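Local atomic coordinates of aldehyde dehydrogenase (Staphylococcus aureus, PDB entry 6K10), a protein that oxidises 4,4'-diaponeurosporen-4-al to 4,4'-diaponeurosporenoic acid with NAD+ in the biosynthesis of the carotenoid staphyloxanthin. Residues Q13-S18 / H185-Y190. The protein carries 1 engineered substitution. Residues are numbered along the deposited sequence; the frame is centred on the assembly and turned at random.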
ATOM      1  N   GLN A  13     -13.292  20.668  14.390  1.00 32.81           N
ATOM      2  CA  GLN A  13     -12.784  20.777  15.755  1.00 33.67           C
ATOM      3  C   GLN A  13     -12.450  19.405  16.325  1.00 30.24           C
ATOM      4  O   GLN A  13     -11.408  19.228  16.969  1.00 29.97           O
ATOM      5  CB  GLN A  13     -13.802  21.494  16.643  1.00 36.49           C
ATOM      6  CG  GLN A  13     -13.200  22.170  17.869  1.00 39.87           C
ATOM      7  N   LYS A  14     -13.319  18.419  16.093  1.00 31.13           N
ATOM      8  CA  LYS A  14     -13.042  17.062  16.555  1.00 32.42           C
ATOM      9  C   LYS A  14     -11.797  16.496  15.886  1.00 29.60           C
ATOM     10  O   LYS A  14     -11.012  15.783  16.522  1.00 27.27           O
ATOM     11  CB  LYS A  14     -14.250  16.163  16.297  1.00 34.43           C
ATOM     12  CG  LYS A  14     -15.402  16.404  17.257  1.00 39.05           C
ATOM     13  CD  LYS A  14     -16.671  15.717  16.793  1.00 39.53           C
ATOM     14  N   PHE A  15     -11.600  16.802  14.603  1.00 28.44           N
ATOM     15  CA  PHE A  15     -10.405  16.339  13.903  1.00 28.47           C
ATOM     16  C   PHE A  15      -9.144  16.907  14.540  1.00 27.94           C
ATOM     17  O   PHE A  15      -8.191  16.173  14.826  1.00 28.24           O
ATOM     18  CB  PHE A  15     -10.481  16.722  12.426  1.00 27.79           C
ATOM     19  CG  PHE A  15      -9.208  16.467  11.665  1.00 30.22           C
ATOM     20  CD1 PHE A  15      -8.780  15.173  11.414  1.00 28.42           C
ATOM     21  CD2 PHE A  15      -8.441  17.522  11.200  1.00 30.58           C
ATOM     22  CE1 PHE A  15      -7.611  14.938  10.716  1.00 30.10           C
ATOM     23  CE2 PHE A  15      -7.271  17.292  10.501  1.00 31.75           C
ATOM     24  CZ  PHE A  15      -6.855  15.998  10.258  1.00 32.42           C
ATOM     25  N   TYR A  16      -9.123  18.218  14.781  1.00 26.96           N
ATOM     26  CA  TYR A  16      -7.906  18.840  15.287  1.00 27.77           C
ATOM     27  C   TYR A  16      -7.663  18.503  16.753  1.00 26.66           C
ATOM     28  O   TYR A  16      -6.507  18.461  17.190  1.00 29.28           O
ATOM     29  CB  TYR A  16      -7.963  20.347  15.051  1.00 34.21           C
ATOM     30  CG  TYR A  16      -7.730  20.677  13.597  1.00 39.06           C
ATOM     31  CD1 TYR A  16      -6.517  20.378  12.995  1.00 42.30           C
ATOM     32  CD2 TYR A  16      -8.727  21.249  12.818  1.00 43.15           C
ATOM     33  CE1 TYR A  16      -6.293  20.656  11.665  1.00 43.79           C
ATOM     34  CE2 TYR A  16      -8.511  21.532  11.482  1.00 43.94           C
ATOM     35  CZ  TYR A  16      -7.290  21.232  10.913  1.00 44.80           C
ATOM     36  OH  TYR A  16      -7.062  21.508   9.585  1.00 46.67           O
ATOM     37  N   ASP A  17      -8.724  18.247  17.523  1.00 26.85           N
ATOM     38  CA  ASP A  17      -8.537  17.704  18.865  1.00 27.29           C
ATOM     39  C   ASP A  17      -7.872  16.338  18.806  1.00 28.70           C
ATOM     40  O   ASP A  17      -6.974  16.038  19.604  1.00 28.47           O
ATOM     41  CB  ASP A  17      -9.879  17.602  19.593  1.00 30.06           C
ATOM     42  CG  ASP A  17     -10.470  18.954  19.927  1.00 35.13           C
ATOM     43  OD1 ASP A  17      -9.766  19.973  19.768  1.00 34.24           O
ATOM     44  OD2 ASP A  17     -11.644  18.995  20.351  1.00 38.16           O
ATOM     45  N   SER A  18      -8.304  15.493  17.866  1.00 28.02           N
ATOM     46  CA  SER A  18      -7.699  14.174  17.712  1.00 27.35           C
ATOM     47  C   SER A  18      -6.224  14.287  17.346  1.00 25.71           C
ATOM     48  O   SER A  18      -5.386  13.560  17.894  1.00 25.07           O
ATOM     49  CB  SER A  18      -8.457  13.373  16.655  1.00 25.89           C
ATOM     50  OG  SER A  18      -8.127  11.999  16.729  1.00 26.55           O
ATOM     51  N   HIS A 185     -12.118  15.644   3.153  1.00 29.29           N
ATOM     52  CA  HIS A 185     -11.349  16.812   2.745  1.00 29.87           C
ATOM     53  C   HIS A 185     -10.401  17.301   3.830  1.00 27.62           C
ATOM     54  O   HIS A 185      -9.647  18.251   3.591  1.00 27.96           O
ATOM     55  CB  HIS A 185     -12.288  17.948   2.328  1.00 33.08           C
ATOM     56  CG  HIS A 185     -12.998  17.696   1.036  1.00 34.03           C
ATOM     57  ND1 HIS A 185     -12.329  17.429  -0.139  1.00 36.73           N
ATOM     58  CD2 HIS A 185     -14.317  17.668   0.732  1.00 36.16           C
ATOM     59  CE1 HIS A 185     -13.205  17.245  -1.111  1.00 36.88           C
ATOM     60  NE2 HIS A 185     -14.419  17.386  -0.609  1.00 36.78           N
ATOM     61  N   LEU A 186     -10.422  16.680   5.013  1.00 23.68           N
ATOM     62  CA  LEU A 186      -9.495  17.003   6.083  1.00 23.53           C
ATOM     63  C   LEU A 186      -8.207  16.200   5.926  1.00 26.05           C
ATOM     64  O   LEU A 186      -8.235  15.053   5.468  1.00 23.67           O
ATOM     65  CB  LEU A 186     -10.127  16.708   7.441  1.00 25.12           C
ATOM     66  CG  LEU A 186     -11.331  17.581   7.795  1.00 30.65           C
ATOM     67  CD1 LEU A 186     -11.954  17.147   9.113  1.00 31.43           C
ATOM     68  CD2 LEU A 186     -10.921  19.044   7.846  1.00 33.20           C
ATOM     69  N   PRO A 187      -7.041  16.783   6.302  1.00 26.67           N
ATOM     70  CA  PRO A 187      -5.752  16.102   6.080  1.00 27.04           C
ATOM     71  C   PRO A 187      -5.487  14.994   7.095  1.00 25.75           C
ATOM     72  O   PRO A 187      -4.531  15.041   7.877  1.00 24.26           O
ATOM     73  CB  PRO A 187      -4.753  17.259   6.192  1.00 29.69           C
ATOM     74  CG  PRO A 187      -5.375  18.168   7.190  1.00 28.44           C
ATOM     75  CD  PRO A 187      -6.865  18.103   6.933  1.00 28.76           C
ATOM     76  N   PHE A 188      -6.348  13.978   7.086  1.00 23.47           N
ATOM     77  CA  PHE A 188      -6.090  12.770   7.853  1.00 21.44           C
ATOM     78  C   PHE A 188      -4.759  12.156   7.427  1.00 21.60           C
ATOM     79  O   PHE A 188      -4.279  12.362   6.310  1.00 23.70           O
ATOM     80  CB  PHE A 188      -7.211  11.748   7.650  1.00 20.22           C
ATOM     81  CG  PHE A 188      -8.444  12.014   8.467  1.00 20.52           C
ATOM     82  CD1 PHE A 188      -8.554  11.526   9.760  1.00 20.66           C
ATOM     83  CD2 PHE A 188      -9.499  12.736   7.937  1.00 22.70           C
ATOM     84  CE1 PHE A 188      -9.691  11.761  10.511  1.00 25.33           C
ATOM     85  CE2 PHE A 188     -10.639  12.974   8.683  1.00 26.31           C
ATOM     86  CZ  PHE A 188     -10.735  12.486   9.971  1.00 26.28           C
ATOM     87  N   ASP A 189      -4.157  11.392   8.334  1.00 21.82           N
ATOM     88  CA  ASP A 189      -2.923  10.690   8.011  1.00 22.54           C
ATOM     89  C   ASP A 189      -3.167   9.355   7.320  1.00 22.33           C
ATOM     90  O   ASP A 189      -2.229   8.790   6.746  1.00 25.43           O
ATOM     91  CB  ASP A 189      -2.086  10.487   9.277  1.00 24.02           C
ATOM     92  CG  ASP A 189      -1.753  11.800   9.968  1.00 25.70           C
ATOM     93  OD1 ASP A 189      -0.988  12.597   9.385  1.00 25.69           O
ATOM     94  OD2 ASP A 189      -2.258  12.037  11.086  1.00 23.58           O
ATOM     95  N   TYR A 190      -4.398   8.846   7.356  1.00 19.63           N
ATOM     96  CA  TYR A 190      -4.777   7.650   6.621  1.00 20.13           C
ATOM     97  C   TYR A 190      -6.295   7.612   6.521  1.00 22.32           C
ATOM     98  O   TYR A 190      -6.997   8.067   7.429  1.00 21.28           O
ATOM     99  CB  TYR A 190      -4.251   6.376   7.296  1.00 20.31           C
ATOM    100  CG  TYR A 190      -4.103   5.212   6.349  1.00 18.86           C
ATOM    101  CD1 TYR A 190      -5.184   4.392   6.052  1.00 22.16           C
ATOM    102  CD2 TYR A 190      -2.884   4.935   5.746  1.00 20.51           C
ATOM    103  CE1 TYR A 190      -5.054   3.328   5.178  1.00 23.04           C
ATOM    104  CE2 TYR A 190      -2.743   3.873   4.873  1.00 23.42           C
ATOM    105  CZ  TYR A 190      -3.828   3.073   4.593  1.00 22.44           C
ATOM    106  OH  TYR A 190      -3.680   2.018   3.722  1.00 19.64           O
TER
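The ring of Phe15, which leaves helix 10-23 with CG anti to its backbone N (chi1 172°), packs against Leu186, Pro187 and Phe188 of the segment 185-190. The aromatic pair is edge-to-face: Phe15 turns its CD1-CE1 edge onto one face of Phe188, with ring centroids 4.6 Å apart and planes inclined at 59°. Phe15 CE1 lies over the centre of that face, while Phe15 CD1 comes to 3.6 Å from Phe188 CZ.

A CH-pi contact occupies one face of the Phe15 ring itself. Leu186 CB sits 4.1 Å from the ring centroid and only 7° off the normal, and the leucine side chain then runs back along Phe15 toward the helix, so that its CD1 methyl packs 3.7 Å from Phe15 CB.

This packing joins the N-terminal helix to the connection between helix 177-184 and strand 190-194, on the NAD-binding Rossmann-like domain of the aldehyde dehydrogenase fold, away from the predicted active-site residues. Both phenylalanine side chains also touch Ile143 of strand 141-145, and a hydrogen bond joins Ser18 OG and Thr141 OG1 of the same strand. Asp189 and Tyr190 make backbone hydrogen bonds to Thr114 and Leu116 of strand 104-118, where the loop passes into the sheet.

Pro187 meets the far end of the Phe15 ring. Its CD lies 3.7 Å from Phe15 CE2, and its carbonyl O stands near the ring plane, 3.5 Å from Phe15 CZ. An inverse gamma turn is centred on Pro187, closed by the bond from Phe188 N to Leu186 O (2.7 Å); this tight bend brings Leu186, Pro187 and Phe188 around one ring. On the exposed side, the Tyr16 hydroxyl OH approaches Pro187 CD loosely, at 4.3 Å, and no hydrogen bond joins 13-18 to 185-190.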